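Local coordinates for protein aminoglycoside N(6')-acetyltransferase type 1 (Salmonella choleraesuis, PDB 2VBQ) that catalyses transfer of an acetyl group from acetyl-CoA to the 6'-amino group of aminoglycoside antibiotics, conferring resistance, and works as a homodimer, at residues A[76-81]-A[96-101]; A[23-28]-A[64-69]; A[88-93]-A[129-134]. All coordinates share one frame; numbering follows the deposited sequence.

Read from the N terminus, contact 2 comes first: 23-28 pairs with 64-69 and closes a loop of 35 residues that is mostly helix. Contact 1 opens only after contact 2 has closed, joining 76-81 to 96-101 as the two arms of a hairpin. Contact 3 starts inside that hairpin, at 88-93, and ends beyond it at 129-134, so contacts 1 and 3 cross. All three reach one mixed sheet. Strands 63-70 and 73-83 join contacts 2 and 1, with A80 N 2.8 Å from A64 O, while L98 N lies 2.8 Å from A133 O between contacts 1 and 3. Contacts 2 and 3, about 23 Å apart between centres, do not touch.

Contact 1: residues A[76-81]-A[96-101]; sequences GFADAS and VFLEGI
Strands 76-81 and 96-101 run antiparallel, their axes 4.5 Å apart at closest approach with 162° between directions. S81 and F97 form a hydrogen-bonded pair, S81 N to F97 O at 3.0 Å and F97 N to S81 O at 2.7 Å. Between D79 and A80 the register slips by one residue: E99 N (2.8 Å) and G100 N (3.3 Å) both donate to D79 O, from the same face of its plane, which defines a classic beta bulge. The bulge turns the side chain of E99 toward 76-81. A bend at chi2 (-71°) brings OE2 beside S81 OG, which donates to E99 OE2 at 2.6 Å on the anti side, 16° out of plane. R83 forms a salt bridge with the same oxygen. E99 binds substrate, and its backbone O and I101 N hydrogen-bond the bisubstrate inhibitor, so the bulged residues lie where the substrate and acetyl-CoA sites meet, consistent with a part in placing the two. On the sheet face carrying A78, A80, L98 and I101, A78 CB meets L98 CD1 at 4.0 Å. Helix 112-126 packs on this face through V120, W123 and I117, helix 31-41 lies against F77, and strand 131-136 flanks 96-101.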
loop_
_atom_site.group_PDB
_atom_site.type_symbol
_atom_site.label_atom_id
_atom_site.label_comp_id
_atom_site.label_asym_id
_atom_site.label_seq_id
_atom_site.Cartn_x
_atom_site.Cartn_y
_atom_site.Cartn_z
ATOM N N GLY A 76 12.933 -16.303 14.383
ATOM C CA GLY A 76 12.203 -15.666 13.282
ATOM C C GLY A 76 11.676 -14.314 13.694
ATOM O O GLY A 76 11.754 -13.959 14.885
ATOM N N PHE A 77 11.169 -13.552 12.724
ATOM C CA PHE A 77 10.596 -12.243 13.025
ATOM C C PHE A 77 9.525 -11.850 12.034
ATOM O O PHE A 77 9.406 -12.401 10.922
ATOM C CB PHE A 77 11.676 -11.126 13.091
ATOM C CG PHE A 77 12.085 -10.623 11.753
ATOM C CD1 PHE A 77 12.946 -11.394 10.945
ATOM C CD2 PHE A 77 11.601 -9.393 11.266
ATOM C CE1 PHE A 77 13.302 -10.950 9.667
ATOM C CE2 PHE A 77 11.964 -8.937 9.989
ATOM C CZ PHE A 77 12.821 -9.708 9.197
ATOM N N ALA A 78 8.757 -10.846 12.444
ATOM C CA ALA A 78 7.842 -10.178 11.557
ATOM C C ALA A 78 7.890 -8.669 11.786
ATOM O O ALA A 78 7.948 -8.199 12.931
ATOM C CB ALA A 78 6.396 -10.726 11.753
ATOM N N ASP A 79 7.852 -7.918 10.684
ATOM C CA ASP A 79 7.680 -6.469 10.755
ATOM C C ASP A 79 6.226 -6.163 10.430
ATOM O O ASP A 79 5.689 -6.729 9.484
ATOM C CB ASP A 79 8.584 -5.759 9.727
ATOM C CG ASP A 79 10.069 -5.840 10.080
ATOM O OD1 ASP A 79 10.415 -6.107 11.235
ATOM O OD2 ASP A 79 10.905 -5.609 9.185
ATOM N N ALA A 80 5.609 -5.242 11.180
ATOM C CA ALA A 80 4.210 -4.855 10.937
ATOM C C ALA A 80 4.055 -3.330 10.976
ATOM O O ALA A 80 4.881 -2.628 11.559
ATOM C CB ALA A 80 3.289 -5.524 11.935
ATOM N N SER A 81 3.029 -2.828 10.307
ATOM C CA SER A 81 2.683 -1.425 10.385
ATOM C C SER A 81 1.180 -1.269 10.550
ATOM O O SER A 81 0.413 -2.199 10.276
ATOM C CB SER A 81 3.095 -0.716 9.088
ATOM O OG SER A 81 2.338 -1.236 7.992
ATOM N N VAL A 96 -3.845 -3.071 9.601
ATOM C CA VAL A 96 -2.593 -3.699 10.088
ATOM C C VAL A 96 -1.921 -4.509 8.979
ATOM O O VAL A 96 -2.532 -5.409 8.368
ATOM C CB VAL A 96 -2.750 -4.512 11.454
ATOM C CG1 VAL A 96 -3.667 -5.725 11.323
ATOM C CG2 VAL A 96 -1.357 -4.888 12.017
ATOM N N PHE A 97 -0.684 -4.129 8.655
ATOM C CA PHE A 97 -0.054 -4.659 7.465
ATOM C C PHE A 97 1.195 -5.473 7.802
ATOM O O PHE A 97 2.054 -5.020 8.573
ATOM C CB PHE A 97 0.297 -3.552 6.422
ATOM C CG PHE A 97 0.475 -4.114 5.029
ATOM C CD1 PHE A 97 1.691 -4.687 4.632
ATOM C CD2 PHE A 97 -0.604 -4.154 4.145
ATOM C CE1 PHE A 97 1.838 -5.259 3.361
ATOM C CE2 PHE A 97 -0.457 -4.724 2.878
ATOM C CZ PHE A 97 0.771 -5.263 2.492
ATOM N N LEU A 98 1.260 -6.690 7.257
ATOM C CA LEU A 98 2.440 -7.556 7.417
ATOM C C LEU A 98 3.536 -7.087 6.437
ATOM O O LEU A 98 3.484 -7.392 5.244
ATOM C CB LEU A 98 2.062 -9.042 7.217
ATOM C CG LEU A 98 3.145 -10.110 7.520
ATOM C CD1 LEU A 98 3.505 -10.120 9.020
ATOM C CD2 LEU A 98 2.727 -11.501 7.076
ATOM N N GLU A 99 4.523 -6.345 6.955
ATOM C CA GLU A 99 5.542 -5.707 6.121
ATOM C C GLU A 99 6.699 -6.655 5.771
ATOM O O GLU A 99 7.352 -6.495 4.739
ATOM C CB GLU A 99 6.078 -4.413 6.782
ATOM C CG GLU A 99 5.015 -3.294 7.032
ATOM C CD GLU A 99 4.513 -2.583 5.750
ATOM O OE1 GLU A 99 4.892 -2.968 4.621
ATOM O OE2 GLU A 99 3.706 -1.637 5.877
ATOM N N GLY A 100 6.914 -7.665 6.612
ATOM C CA GLY A 100 7.974 -8.671 6.375
ATOM C C GLY A 100 7.829 -9.829 7.342
ATOM O O GLY A 100 7.425 -9.628 8.481
ATOM N N ILE A 101 8.161 -11.035 6.898
ATOM C CA ILE A 101 8.152 -12.190 7.770
ATOM C C ILE A 101 9.209 -13.197 7.294
ATOM O O ILE A 101 9.354 -13.454 6.083
ATOM C CB ILE A 101 6.733 -12.827 7.912
ATOM C CG1 ILE A 101 6.692 -13.807 9.090
ATOM C CG2 ILE A 101 6.277 -13.470 6.565
ATOM C CD1 ILE A 101 5.327 -14.073 9.661
#

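Contact 2: residues A[23-28]-A[64-69]; sequences IRQMNK and ASFIAM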
loop_
_atom_site.group_PDB
_atom_site.type_symbol
_atom_site.label_atom_id
_atom_site.label_comp_id
_atom_site.label_asym_id
_atom_site.label_seq_id
_atom_site.Cartn_x
_atom_site.Cartn_y
_atom_site.Cartn_z
ATOM N N ILE A 23 6.705 -14.979 21.476
ATOM C CA ILE A 23 6.761 -13.863 20.547
ATOM C C ILE A 23 6.900 -12.562 21.346
ATOM O O ILE A 23 6.006 -12.165 22.091
ATOM C CB ILE A 23 5.524 -13.795 19.615
ATOM C CG1 ILE A 23 5.216 -15.177 18.996
ATOM C CG2 ILE A 23 5.687 -12.663 18.561
ATOM C CD1 ILE A 23 6.342 -15.751 18.118
ATOM N N ARG A 24 8.040 -11.904 21.190
ATOM C CA ARG A 24 8.308 -10.681 21.926
ATOM C C ARG A 24 8.206 -9.480 20.941
ATOM O O ARG A 24 8.812 -9.492 19.871
ATOM C CB ARG A 24 9.691 -10.767 22.605
ATOM C CG ARG A 24 9.923 -12.053 23.470
ATOM C CD ARG A 24 9.209 -11.964 24.849
ATOM N NE ARG A 24 9.461 -13.069 25.807
ATOM C CZ ARG A 24 10.577 -13.803 25.892
ATOM N NH1 ARG A 24 11.613 -13.597 25.079
ATOM N NH2 ARG A 24 10.659 -14.759 26.807
ATOM N N GLN A 25 7.396 -8.471 21.284
ATOM C CA GLN A 25 7.463 -7.212 20.567
ATOM C C GLN A 25 8.851 -6.654 20.784
ATOM O O GLN A 25 9.377 -6.664 21.910
ATOM C CB GLN A 25 6.396 -6.203 21.030
ATOM C CG GLN A 25 6.294 -4.957 20.100
ATOM C CD GLN A 25 5.134 -4.067 20.474
ATOM O OE1 GLN A 25 4.150 -4.538 21.021
ATOM N NE2 GLN A 25 5.244 -2.783 20.181
ATOM N N MET A 26 9.457 -6.199 19.701
ATOM C CA MET A 26 10.836 -5.771 19.746
ATOM C C MET A 26 11.023 -4.469 20.499
ATOM O O MET A 26 10.358 -3.461 20.223
ATOM C CB MET A 26 11.393 -5.577 18.354
ATOM C CG MET A 26 12.770 -4.943 18.424
ATOM S SD MET A 26 13.445 -4.731 16.828
ATOM C CE MET A 26 12.627 -3.221 16.212
ATOM N N ASN A 27 11.955 -4.502 21.439
ATOM C CA ASN A 27 12.359 -3.312 22.157
ATOM C C ASN A 27 13.880 -3.207 21.990
ATOM O O ASN A 27 14.497 -4.009 21.258
ATOM C CB ASN A 27 11.861 -3.370 23.623
ATOM C CG ASN A 27 12.379 -4.582 24.399
ATOM O OD1 ASN A 27 13.455 -5.109 24.114
ATOM N ND2 ASN A 27 11.621 -5.016 25.407
ATOM N N LYS A 28 14.482 -2.208 22.631
ATOM C CA LYS A 28 15.923 -2.027 22.613
ATOM C C LYS A 28 16.698 -3.338 22.854
ATOM O O LYS A 28 17.724 -3.595 22.211
ATOM C CB LYS A 28 16.316 -0.984 23.675
ATOM C CG LYS A 28 17.655 -0.304 23.415
ATOM C CD LYS A 28 17.530 0.741 22.307
ATOM C CE LYS A 28 18.873 1.383 21.984
ATOM N NZ LYS A 28 19.444 2.174 23.120
ATOM N N ALA A 64 5.570 -1.768 14.499
ATOM C CA ALA A 64 5.990 -2.717 15.528
ATOM C C ALA A 64 6.549 -3.954 14.856
ATOM O O ALA A 64 6.092 -4.353 13.778
ATOM C CB ALA A 64 4.817 -3.125 16.483
ATOM N N SER A 65 7.570 -4.529 15.485
ATOM C CA SER A 65 8.181 -5.768 15.029
ATOM C C SER A 65 8.150 -6.771 16.162
ATOM O O SER A 65 8.059 -6.392 17.320
ATOM C CB SER A 65 9.623 -5.528 14.550
ATOM O OG SER A 65 9.567 -4.725 13.383
ATOM N N PHE A 66 8.185 -8.052 15.797
ATOM C CA PHE A 66 7.947 -9.155 16.720
ATOM C C PHE A 66 9.021 -10.226 16.455
ATOM O O PHE A 66 9.276 -10.558 15.286
ATOM C CB PHE A 66 6.526 -9.713 16.523
ATOM C CG PHE A 66 5.441 -8.664 16.780
ATOM C CD1 PHE A 66 5.020 -7.811 15.758
ATOM C CD2 PHE A 66 4.933 -8.483 18.068
ATOM C CE1 PHE A 66 4.051 -6.789 16.005
ATOM C CE2 PHE A 66 3.978 -7.465 18.334
ATOM C CZ PHE A 66 3.551 -6.619 17.300
ATOM N N ILE A 67 9.605 -10.748 17.538
ATOM C CA ILE A 67 10.709 -11.712 17.483
ATOM C C ILE A 67 10.304 -13.030 18.138
ATOM O O ILE A 67 9.927 -13.047 19.307
ATOM C CB ILE A 67 11.961 -11.179 18.271
ATOM C CG1 ILE A 67 12.215 -9.673 18.005
ATOM C CG2 ILE A 67 13.181 -12.084 18.056
ATOM C CD1 ILE A 67 12.593 -9.303 16.599
ATOM N N ALA A 68 10.410 -14.126 17.401
ATOM C CA ALA A 68 10.147 -15.450 17.956
ATOM C C ALA A 68 11.391 -15.939 18.682
ATOM O O ALA A 68 12.484 -16.007 18.084
ATOM C CB ALA A 68 9.746 -16.399 16.865
ATOM N N MET A 69 11.236 -16.245 19.973
ATOM C CA MET A 69 12.349 -16.663 20.832
ATOM C C MET A 69 12.091 -18.076 21.343
ATOM O O MET A 69 10.967 -18.373 21.739
ATOM C CB MET A 69 12.466 -15.733 22.048
ATOM C CG MET A 69 12.734 -14.249 21.767
ATOM S SD MET A 69 14.337 -13.909 21.022
ATOM C CE MET A 69 15.457 -14.614 22.260
HETATM O O HOH W 1 8.366 -2.984 18.009
#
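I23 and Q25 both direct a branch at F66 through their first torsions. In I23, CG2 stands anti to the backbone N and touches F66 CB at 3.7 Å, while CG1, beside the N (chi1 -48°), carries CD1 to A68 CB at 3.7 Å. Q25 likewise places CG anti to its N (chi1 -170°) and extends beyond it, so that its CB and CG lie along the CE2 side of the F66 ring and its amide plane stands 53° from the ring; NE2 ends 3.7 Å from A64 CB. Facing the other way, R24 crosses M69 at about a right angle, R24 NH1 lying 3.6 Å from M69 CG.

The backbone supplies the register. R24 and I67 are a hydrogen-bonded antiparallel pair: R24 N donates to I67 O at 2.9 Å, nearly straight, and I67 N donates to R24 O. Two residues on, M26 N donates to S65 O at 2.8 Å although M26 has already left the strand. A water extends the link: it accepts from S65 N and lies 3.0 Å from M26 O, to which it probably donates. S65 OG bonds to D79 in the adjoining strand. Helix 112-126 covers I23 and F66 through A119, whereas W34 of helix 31-41 lies on M26 and I67 across the sheet. This is the N-terminal edge of the GNAT fold, where the first strand, separated from the second by two helices, pairs antiparallel with it at the start of the sheet.

Contact 3: residues A[88-93]-A[129-134]; sequences NGCDSS and CREMAS
Contact 3 is a polar contact between a loop and a strand: E131, at the start of strand 131-136, receives two backbone N-H groups and a hydroxyl from 88-93, a loop within the connection between strands 73-83 and 95-103. No beta pairing joins the two segments, and the CA atoms of S92 and R130 are still 6.9 Å apart. The bonding is instead concentrated on one carboxylate. The E131 chain stays extended beyond CG, carrying both oxygens to the loop. There D91 N donates to the syn lone pair of E131 OE2 at 3.1 Å, almost straight (169°). S92 grips the other oxygen twice from one face of its plane: S92 N reaches E131 OE1 at 2.8 Å on the syn side, 31° out of plane, and S92 OG reaches it at 2.6 Å from above. The serine hydroxyl, placed between its backbone N and carbonyl carbon (chi1 58°), is thus brought back to the same acceptor as its own N-H. These bonds fix the rotation of the carboxylate and probably favour its charged form.

Around this centre, S92 CB lies over one face of the R130 guanidinium, 3.3 Å from R130 NH2, while C90 SG packs on A133 CB at 3.8 Å. D91 OD2 comes to 4.2 Å from E131 OE2, a meeting of like charges probably offset by R162 of the second subunit, which forms salt bridges with both. Strand 131-136 pairs with strand 95-103 on one side, and M132 to S134 continue the sheet into an antiparallel strand of the second subunit.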
loop_
_atom_site.group_PDB
_atom_site.type_symbol
_atom_site.label_atom_id
_atom_site.label_comp_id
_atom_site.label_asym_id
_atom_site.label_seq_id
_atom_site.Cartn_x
_atom_site.Cartn_y
_atom_site.Cartn_z
ATOM N N ASN A 88 -4.606 -2.057 -0.954
ATOM C CA ASN A 88 -5.229 -2.901 -1.973
ATOM C C ASN A 88 -6.045 -4.031 -1.368
ATOM O O ASN A 88 -5.536 -4.780 -0.505
ATOM C CB ASN A 88 -4.175 -3.465 -2.947
ATOM C CG ASN A 88 -3.399 -2.382 -3.686
ATOM O OD1 ASN A 88 -2.590 -1.665 -3.091
ATOM N ND2 ASN A 88 -3.624 -2.275 -5.007
ATOM N N GLY A 89 -7.309 -4.120 -1.801
ATOM C CA GLY A 89 -8.230 -5.179 -1.413
ATOM C C GLY A 89 -8.968 -4.976 -0.105
ATOM O O GLY A 89 -9.793 -5.795 0.264
ATOM N N CYS A 90 -8.655 -3.883 0.603
ATOM C CA CYS A 90 -9.279 -3.566 1.892
ATOM C C CYS A 90 -10.382 -2.531 1.729
ATOM O O CYS A 90 -10.326 -1.721 0.820
ATOM C CB CYS A 90 -8.212 -3.074 2.891
ATOM S SG CYS A 90 -7.006 -4.377 3.320
ATOM N N ASP A 91 -11.362 -2.558 2.628
ATOM C CA ASP A 91 -12.489 -1.617 2.617
ATOM C C ASP A 91 -12.443 -0.620 3.747
ATOM O O ASP A 91 -13.181 0.369 3.720
ATOM C CB ASP A 91 -13.834 -2.357 2.688
ATOM C CG ASP A 91 -13.991 -3.367 1.596
ATOM O OD1 ASP A 91 -13.738 -3.027 0.413
ATOM O OD2 ASP A 91 -14.376 -4.518 1.918
ATOM N N SER A 92 -11.610 -0.859 4.753
ATOM C CA SER A 92 -11.588 0.043 5.906
ATOM C C SER A 92 -10.210 0.648 6.103
ATOM O O SER A 92 -9.278 0.311 5.371
ATOM C CB SER A 92 -12.087 -0.665 7.178
ATOM O OG SER A 92 -11.289 -1.800 7.460
ATOM N N SER A 93 -10.109 1.559 7.069
ATOM C CA SER A 93 -8.861 2.241 7.388
ATOM C C SER A 93 -8.891 2.650 8.860
ATOM O O SER A 93 -9.927 3.082 9.363
ATOM C CB SER A 93 -8.590 3.433 6.428
ATOM O OG SER A 93 -7.292 3.981 6.593
ATOM N N CYS A 129 -7.649 -1.782 14.308
ATOM C CA CYS A 129 -7.744 -2.167 12.897
ATOM C C CYS A 129 -8.795 -3.266 12.661
ATOM O O CYS A 129 -8.856 -4.242 13.407
ATOM C CB CYS A 129 -6.378 -2.610 12.320
ATOM S SG CYS A 129 -5.087 -1.327 12.422
ATOM N N ARG A 130 -9.602 -3.107 11.612
ATOM C CA ARG A 130 -10.633 -4.114 11.278
ATOM C C ARG A 130 -10.114 -5.187 10.335
ATOM O O ARG A 130 -10.667 -6.280 10.274
ATOM C CB ARG A 130 -11.895 -3.451 10.704
ATOM C CG ARG A 130 -12.489 -2.379 11.618
ATOM C CD ARG A 130 -13.982 -2.047 11.320
ATOM N NE ARG A 130 -14.182 -1.075 10.237
ATOM C CZ ARG A 130 -13.846 0.217 10.291
ATOM N NH1 ARG A 130 -13.247 0.725 11.370
ATOM N NH2 ARG A 130 -14.094 1.008 9.249
ATOM N N GLU A 131 -9.036 -4.878 9.615
ATOM C CA GLU A 131 -8.506 -5.769 8.596
ATOM C C GLU A 131 -6.993 -5.873 8.760
ATOM O O GLU A 131 -6.328 -4.897 9.145
ATOM C CB GLU A 131 -8.818 -5.241 7.190
ATOM C CG GLU A 131 -10.288 -5.305 6.768
ATOM C CD GLU A 131 -10.590 -4.434 5.544
ATOM O OE1 GLU A 131 -10.261 -3.227 5.554
ATOM O OE2 GLU A 131 -11.146 -4.945 4.562
ATOM N N MET A 132 -6.478 -7.060 8.468
ATOM C CA MET A 132 -5.053 -7.299 8.328
ATOM C C MET A 132 -4.776 -7.638 6.878
ATOM O O MET A 132 -5.539 -8.384 6.244
ATOM C CB MET A 132 -4.595 -8.432 9.263
ATOM C CG MET A 132 -3.124 -8.896 9.075
ATOM S SD MET A 132 -2.504 -9.851 10.477
ATOM C CE MET A 132 -3.651 -11.233 10.414
ATOM N N ALA A 133 -3.700 -7.078 6.342
ATOM C CA ALA A 133 -3.304 -7.355 4.970
ATOM C C ALA A 133 -1.811 -7.641 4.831
ATOM O O ALA A 133 -1.009 -7.408 5.770
ATOM C CB ALA A 133 -3.730 -6.217 4.041
ATOM N N SER A 134 -1.460 -8.138 3.642
ATOM C CA SER A 134 -0.107 -8.556 3.289
ATOM C C SER A 134 -0.038 -8.664 1.766
ATOM O O SER A 134 -1.066 -8.631 1.099
ATOM C CB SER A 134 0.207 -9.897 3.945
ATOM O OG SER A 134 1.561 -10.272 3.731
#